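Local coordinates for protein member of DUF4221 family (Bacteroides vulgatus, PDB 3S9J) that is of unknown function but folds as a six-bladed beta-propeller, with sodium ions bound in the crystal, at residues F18-M31 and H43-F57. Sequence-based numbering, arbitrary orientation.
Sequences FPLDEQTYYLSKSM and HFENTQKSLYDIVIF. With NA (sodium ion), chain C; NA (sodium ion), chain D; FMT (formic acid), chain K.
Ser28 sets its CB squarely over the centre of the Phe44 ring, a CH-pi contact; serine, being small, lets CB come to 3.4 Å from the ring centroid while OG stays available for bonding. With OG anti to the backbone N (chi1 177°), the same serine reaches Glu45 O at 2.7 Å, in the carbonyl plane on a lone pair, while its OG also accepts from Ser30 N in an ST turn. Asn46, whose amide can donate and accept at once, clasps the loop: ND2 gives to Gln23 O (2.9 Å), and OD1 takes Tyr25 N (3.0 Å). A second ND2 bond, to Asp53 OD1 within the hairpin, steadies the amide. Replacing Asn46 by alanine would probably leave Tyr25 N, Gln23 O and Asp53 OD1 each without this partner. Deeper, buried Phe18 and Phe57 fill the apolar layer, Phe57 CB over a face of the Phe18 ring. The outer side is looser: Lys49 lays its methylenes across the Tyr25 ring, CD 4.1 Å from its centroid, while its charged NZ meets a water shared with Tyr25 OH. Residues 20-30 thus connect two propeller blades, leading from strand 8-19, paired with strand 354-364, to strand 31-36, which borders strand 39-46; Leu355 and Met330, of the blade joining the two chain ends, pack against Phe44.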
# COMPACT_ATOMS: atom_id res chain seq x y z
N PHE A 18 -12.24 -9.13 14.74
CA PHE A 18 -12.29 -8.04 15.69
C PHE A 18 -13.69 -7.41 15.72
O PHE A 18 -14.10 -6.71 14.77
CB PHE A 18 -11.26 -6.95 15.37
CG PHE A 18 -9.84 -7.44 15.26
CD1 PHE A 18 -9.04 -7.54 16.40
CD2 PHE A 18 -9.28 -7.71 14.02
CE1 PHE A 18 -7.71 -7.97 16.29
CE2 PHE A 18 -7.97 -8.15 13.91
CZ PHE A 18 -7.17 -8.26 15.04
N PRO A 19 -14.42 -7.59 16.82
CA PRO A 19 -15.72 -6.96 16.93
C PRO A 19 -15.58 -5.46 17.07
O PRO A 19 -14.72 -4.97 17.79
CB PRO A 19 -16.33 -7.59 18.20
CG PRO A 19 -15.57 -8.83 18.39
CD PRO A 19 -14.18 -8.50 17.96
N LEU A 20 -16.44 -4.74 16.36
CA LEU A 20 -16.41 -3.27 16.31
C LEU A 20 -17.72 -2.70 16.80
O LEU A 20 -18.70 -3.41 16.98
CB LEU A 20 -16.15 -2.82 14.85
CG LEU A 20 -14.98 -3.46 14.06
CD1 LEU A 20 -14.95 -2.93 12.61
CD2 LEU A 20 -13.59 -3.22 14.76
N ASP A 21 -17.75 -1.40 16.99
CA ASP A 21 -19.00 -0.68 17.16
C ASP A 21 -18.92 0.61 16.35
O ASP A 21 -18.08 0.72 15.45
CB ASP A 21 -19.31 -0.43 18.63
CG ASP A 21 -18.35 0.55 19.31
OD1 ASP A 21 -17.45 1.14 18.67
OD2 ASP A 21 -18.49 0.73 20.54
N GLU A 22 -19.79 1.56 16.64
CA GLU A 22 -19.85 2.82 15.85
C GLU A 22 -18.57 3.66 15.93
O GLU A 22 -18.37 4.54 15.10
CB GLU A 22 -21.04 3.67 16.31
CG GLU A 22 -20.93 4.34 17.63
CD GLU A 22 -21.24 3.43 18.84
OE1 GLU A 22 -21.60 2.23 18.64
OE2 GLU A 22 -21.11 3.97 19.96
N GLN A 23 -17.73 3.44 16.95
CA GLN A 23 -16.49 4.19 17.09
C GLN A 23 -15.36 3.75 16.16
O GLN A 23 -14.34 4.45 16.07
CB GLN A 23 -15.97 4.14 18.54
CG GLN A 23 -16.80 4.95 19.52
CD GLN A 23 -15.95 5.29 20.75
OE1 GLN A 23 -15.69 4.42 21.59
NE2 GLN A 23 -15.43 6.53 20.82
N THR A 24 -15.50 2.60 15.52
CA THR A 24 -14.45 2.10 14.62
C THR A 24 -15.08 1.64 13.33
O THR A 24 -15.86 0.70 13.34
CB THR A 24 -13.64 0.93 15.26
OG1 THR A 24 -13.32 1.28 16.61
CG2 THR A 24 -12.35 0.68 14.42
N TYR A 25 -14.72 2.26 12.20
CA TYR A 25 -15.24 1.80 10.92
C TYR A 25 -14.40 0.65 10.42
O TYR A 25 -13.18 0.58 10.70
CB TYR A 25 -15.22 2.94 9.90
CG TYR A 25 -15.99 2.65 8.64
CD1 TYR A 25 -17.34 2.37 8.68
CD2 TYR A 25 -15.35 2.63 7.41
CE1 TYR A 25 -18.05 2.08 7.51
CE2 TYR A 25 -16.05 2.39 6.24
CZ TYR A 25 -17.40 2.13 6.32
OH TYR A 25 -18.12 1.85 5.19
N TYR A 26 -15.02 -0.27 9.68
CA TYR A 26 -14.33 -1.54 9.35
C TYR A 26 -13.24 -1.38 8.30
O TYR A 26 -12.40 -2.25 8.14
CB TYR A 26 -15.29 -2.65 8.90
CG TYR A 26 -15.90 -2.41 7.52
CD1 TYR A 26 -15.28 -2.86 6.36
CD2 TYR A 26 -17.05 -1.68 7.39
CE1 TYR A 26 -15.80 -2.60 5.09
CE2 TYR A 26 -17.60 -1.43 6.12
CZ TYR A 26 -16.97 -1.91 5.00
OH TYR A 26 -17.51 -1.63 3.77
N LEU A 27 -13.27 -0.27 7.56
CA LEU A 27 -12.30 0.01 6.51
C LEU A 27 -11.26 1.01 6.98
O LEU A 27 -11.62 2.07 7.49
CB LEU A 27 -12.99 0.62 5.29
CG LEU A 27 -12.05 1.06 4.15
CD1 LEU A 27 -11.38 -0.16 3.57
CD2 LEU A 27 -12.84 1.80 3.08
N SER A 28 -9.99 0.67 6.76
CA SER A 28 -8.89 1.58 6.88
C SER A 28 -8.04 1.53 5.63
O SER A 28 -7.81 0.44 5.10
CB SER A 28 -7.98 1.20 8.05
OG SER A 28 -6.85 2.11 8.08
N LYS A 29 -7.57 2.70 5.18
CA LYS A 29 -6.63 2.78 4.05
C LYS A 29 -5.18 2.87 4.50
O LYS A 29 -4.29 2.97 3.65
CB LYS A 29 -6.96 3.97 3.15
CG LYS A 29 -8.32 3.82 2.45
CD LYS A 29 -8.54 4.92 1.42
CE LYS A 29 -9.82 4.76 0.64
NZ LYS A 29 -10.05 5.99 -0.24
N SER A 30 -4.93 2.80 5.80
CA SER A 30 -3.58 2.88 6.33
C SER A 30 -3.48 1.98 7.58
O SER A 30 -3.57 2.45 8.74
CB SER A 30 -3.23 4.32 6.64
OG SER A 30 -1.84 4.46 6.99
N MSE A 31 -3.34 0.69 7.32
CA MSE A 31 -3.28 -0.32 8.38
C MSE A 31 -2.01 -1.13 8.19
O MSE A 31 -1.75 -1.63 7.10
CB MSE A 31 -4.50 -1.26 8.42
CG MSE A 31 -5.04 -1.69 7.16
SE MSE A 31 -6.07 -3.37 7.62
CE MSE A 31 -4.64 -4.55 6.93
N HIS A 43 -1.81 -1.57 13.56
CA HIS A 43 -2.04 -0.13 13.54
C HIS A 43 -3.15 0.10 12.51
O HIS A 43 -2.98 -0.23 11.35
CB HIS A 43 -0.77 0.56 13.09
CG HIS A 43 -0.92 2.03 12.81
ND1 HIS A 43 -0.36 2.99 13.62
CD2 HIS A 43 -1.51 2.70 11.78
CE1 HIS A 43 -0.64 4.19 13.14
NE2 HIS A 43 -1.31 4.04 12.01
N PHE A 44 -4.27 0.68 12.92
CA PHE A 44 -5.41 0.81 12.03
C PHE A 44 -5.88 2.25 12.06
O PHE A 44 -6.53 2.68 13.01
CB PHE A 44 -6.49 -0.15 12.52
CG PHE A 44 -7.75 -0.22 11.67
CD1 PHE A 44 -8.81 0.66 11.88
CD2 PHE A 44 -7.92 -1.24 10.75
CE1 PHE A 44 -10.01 0.54 11.15
CE2 PHE A 44 -9.12 -1.36 10.02
CZ PHE A 44 -10.16 -0.47 10.25
N GLU A 45 -5.52 3.01 11.03
CA GLU A 45 -5.93 4.40 10.95
C GLU A 45 -7.43 4.44 10.78
O GLU A 45 -7.95 3.85 9.85
CB GLU A 45 -5.27 5.14 9.81
CG GLU A 45 -5.63 6.62 9.80
CD GLU A 45 -4.94 7.33 8.66
OE1 GLU A 45 -3.70 7.25 8.60
OE2 GLU A 45 -5.63 7.97 7.86
N ASN A 46 -8.13 5.12 11.66
CA ASN A 46 -9.62 5.10 11.67
C ASN A 46 -10.10 6.51 11.35
O ASN A 46 -10.61 7.23 12.22
CB ASN A 46 -10.05 4.62 13.06
CG ASN A 46 -11.54 4.51 13.24
OD1 ASN A 46 -12.25 4.03 12.34
ND2 ASN A 46 -12.04 4.94 14.41
N THR A 47 -9.91 6.89 10.09
CA THR A 47 -10.22 8.25 9.64
C THR A 47 -11.29 8.27 8.56
O THR A 47 -11.57 9.33 7.96
CB THR A 47 -8.95 8.96 9.10
OG1 THR A 47 -8.33 8.11 8.14
CG2 THR A 47 -7.99 9.27 10.27
N GLN A 48 -11.90 7.12 8.28
CA GLN A 48 -12.99 7.10 7.29
C GLN A 48 -14.25 7.75 7.86
O GLN A 48 -14.49 7.77 9.07
CB GLN A 48 -13.32 5.69 6.83
CG GLN A 48 -12.20 5.03 6.05
CD GLN A 48 -11.90 5.72 4.74
OE1 GLN A 48 -10.75 6.05 4.45
NE2 GLN A 48 -12.89 5.96 4.00
N LYS A 49 -15.05 8.30 6.98
CA LYS A 49 -16.31 8.88 7.37
C LYS A 49 -16.15 9.92 8.44
O LYS A 49 -15.28 10.79 8.30
CB LYS A 49 -17.36 7.77 7.69
CG LYS A 49 -17.57 6.83 6.55
CD LYS A 49 -18.75 5.84 6.88
CE LYS A 49 -19.32 5.20 5.67
NZ LYS A 49 -20.59 4.51 6.07
N SER A 50 -16.93 9.91 9.51
CA SER A 50 -16.85 10.94 10.53
C SER A 50 -15.80 10.63 11.59
O SER A 50 -15.60 11.40 12.51
CB SER A 50 -18.22 11.11 11.20
OG SER A 50 -18.59 9.91 11.87
N LEU A 51 -15.16 9.47 11.48
CA LEU A 51 -14.21 9.04 12.51
C LEU A 51 -12.86 9.71 12.29
O LEU A 51 -12.50 10.04 11.18
CB LEU A 51 -14.03 7.53 12.47
CG LEU A 51 -15.35 6.80 12.73
CD1 LEU A 51 -15.20 5.39 12.43
CD2 LEU A 51 -15.84 7.03 14.17
N TYR A 52 -12.13 9.89 13.38
CA TYR A 52 -10.80 10.53 13.27
C TYR A 52 -9.90 10.19 14.45
O TYR A 52 -9.69 11.00 15.36
CB TYR A 52 -10.99 12.04 13.14
CG TYR A 52 -9.86 12.79 12.48
CD1 TYR A 52 -9.61 12.66 11.13
CD2 TYR A 52 -9.06 13.67 13.21
CE1 TYR A 52 -8.61 13.40 10.50
CE2 TYR A 52 -8.03 14.40 12.58
CZ TYR A 52 -7.84 14.27 11.22
OH TYR A 52 -6.88 15.04 10.60
N ASP A 53 -9.36 8.98 14.41
CA ASP A 53 -8.39 8.50 15.38
C ASP A 53 -7.62 7.32 14.82
O ASP A 53 -7.78 6.96 13.66
CB ASP A 53 -9.05 8.21 16.75
CG ASP A 53 -10.12 7.11 16.72
OD1 ASP A 53 -10.05 6.19 15.88
OD2 ASP A 53 -11.05 7.19 17.59
N ILE A 54 -6.74 6.75 15.64
CA ILE A 54 -6.06 5.54 15.28
C ILE A 54 -6.42 4.48 16.32
O ILE A 54 -6.35 4.72 17.53
CB ILE A 54 -4.53 5.75 15.25
CG1 ILE A 54 -4.15 6.73 14.14
CG2 ILE A 54 -3.77 4.41 15.04
CD1 ILE A 54 -2.73 7.32 14.33
N VAL A 55 -6.79 3.30 15.83
CA VAL A 55 -7.05 2.17 16.69
C VAL A 55 -5.91 1.18 16.55
O VAL A 55 -5.45 0.89 15.44
CB VAL A 55 -8.39 1.51 16.31
CG1 VAL A 55 -8.61 0.17 17.02
CG2 VAL A 55 -9.53 2.50 16.57
N ILE A 56 -5.47 0.62 17.68
CA ILE A 56 -4.49 -0.42 17.68
C ILE A 56 -5.19 -1.71 18.07
O ILE A 56 -5.80 -1.78 19.14
CB ILE A 56 -3.35 -0.12 18.70
CG1 ILE A 56 -2.72 1.25 18.44
CG2 ILE A 56 -2.31 -1.30 18.69
CD1 ILE A 56 -2.11 1.45 17.04
N PHE A 57 -5.14 -2.72 17.20
CA PHE A 57 -5.72 -4.01 17.49
C PHE A 57 -4.68 -5.00 18.01
O PHE A 57 -3.60 -5.10 17.46
CB PHE A 57 -6.35 -4.64 16.26
CG PHE A 57 -7.61 -3.94 15.77
CD1 PHE A 57 -8.83 -4.11 16.43
CD2 PHE A 57 -7.59 -3.16 14.66
CE1 PHE A 57 -9.98 -3.48 15.99
CE2 PHE A 57 -8.73 -2.56 14.18
CZ PHE A 57 -9.93 -2.72 14.82
NA NA C . -18.09 0.29 13.13
NA NA D . -10.49 12.70 16.77
C FMT K . -16.60 -3.81 1.26
O1 FMT K . -16.64 -4.29 0.09
O2 FMT K . -16.54 -2.59 1.50
O HOH W 1 -18.32 2.89 12.54
O HOH W 2 -13.75 7.10 17.02
O HOH W 3 -20.67 1.56 5.19
O HOH W 4 -18.09 -0.34 10.80
O HOH W 5 -11.90 4.15 9.48
O HOH W 6 -8.30 5.24 6.27
O HOH W 7 -9.84 11.51 18.68
O HOH W 8 -12.67 11.71 16.78
O HOH W 9 -11.61 14.65 15.64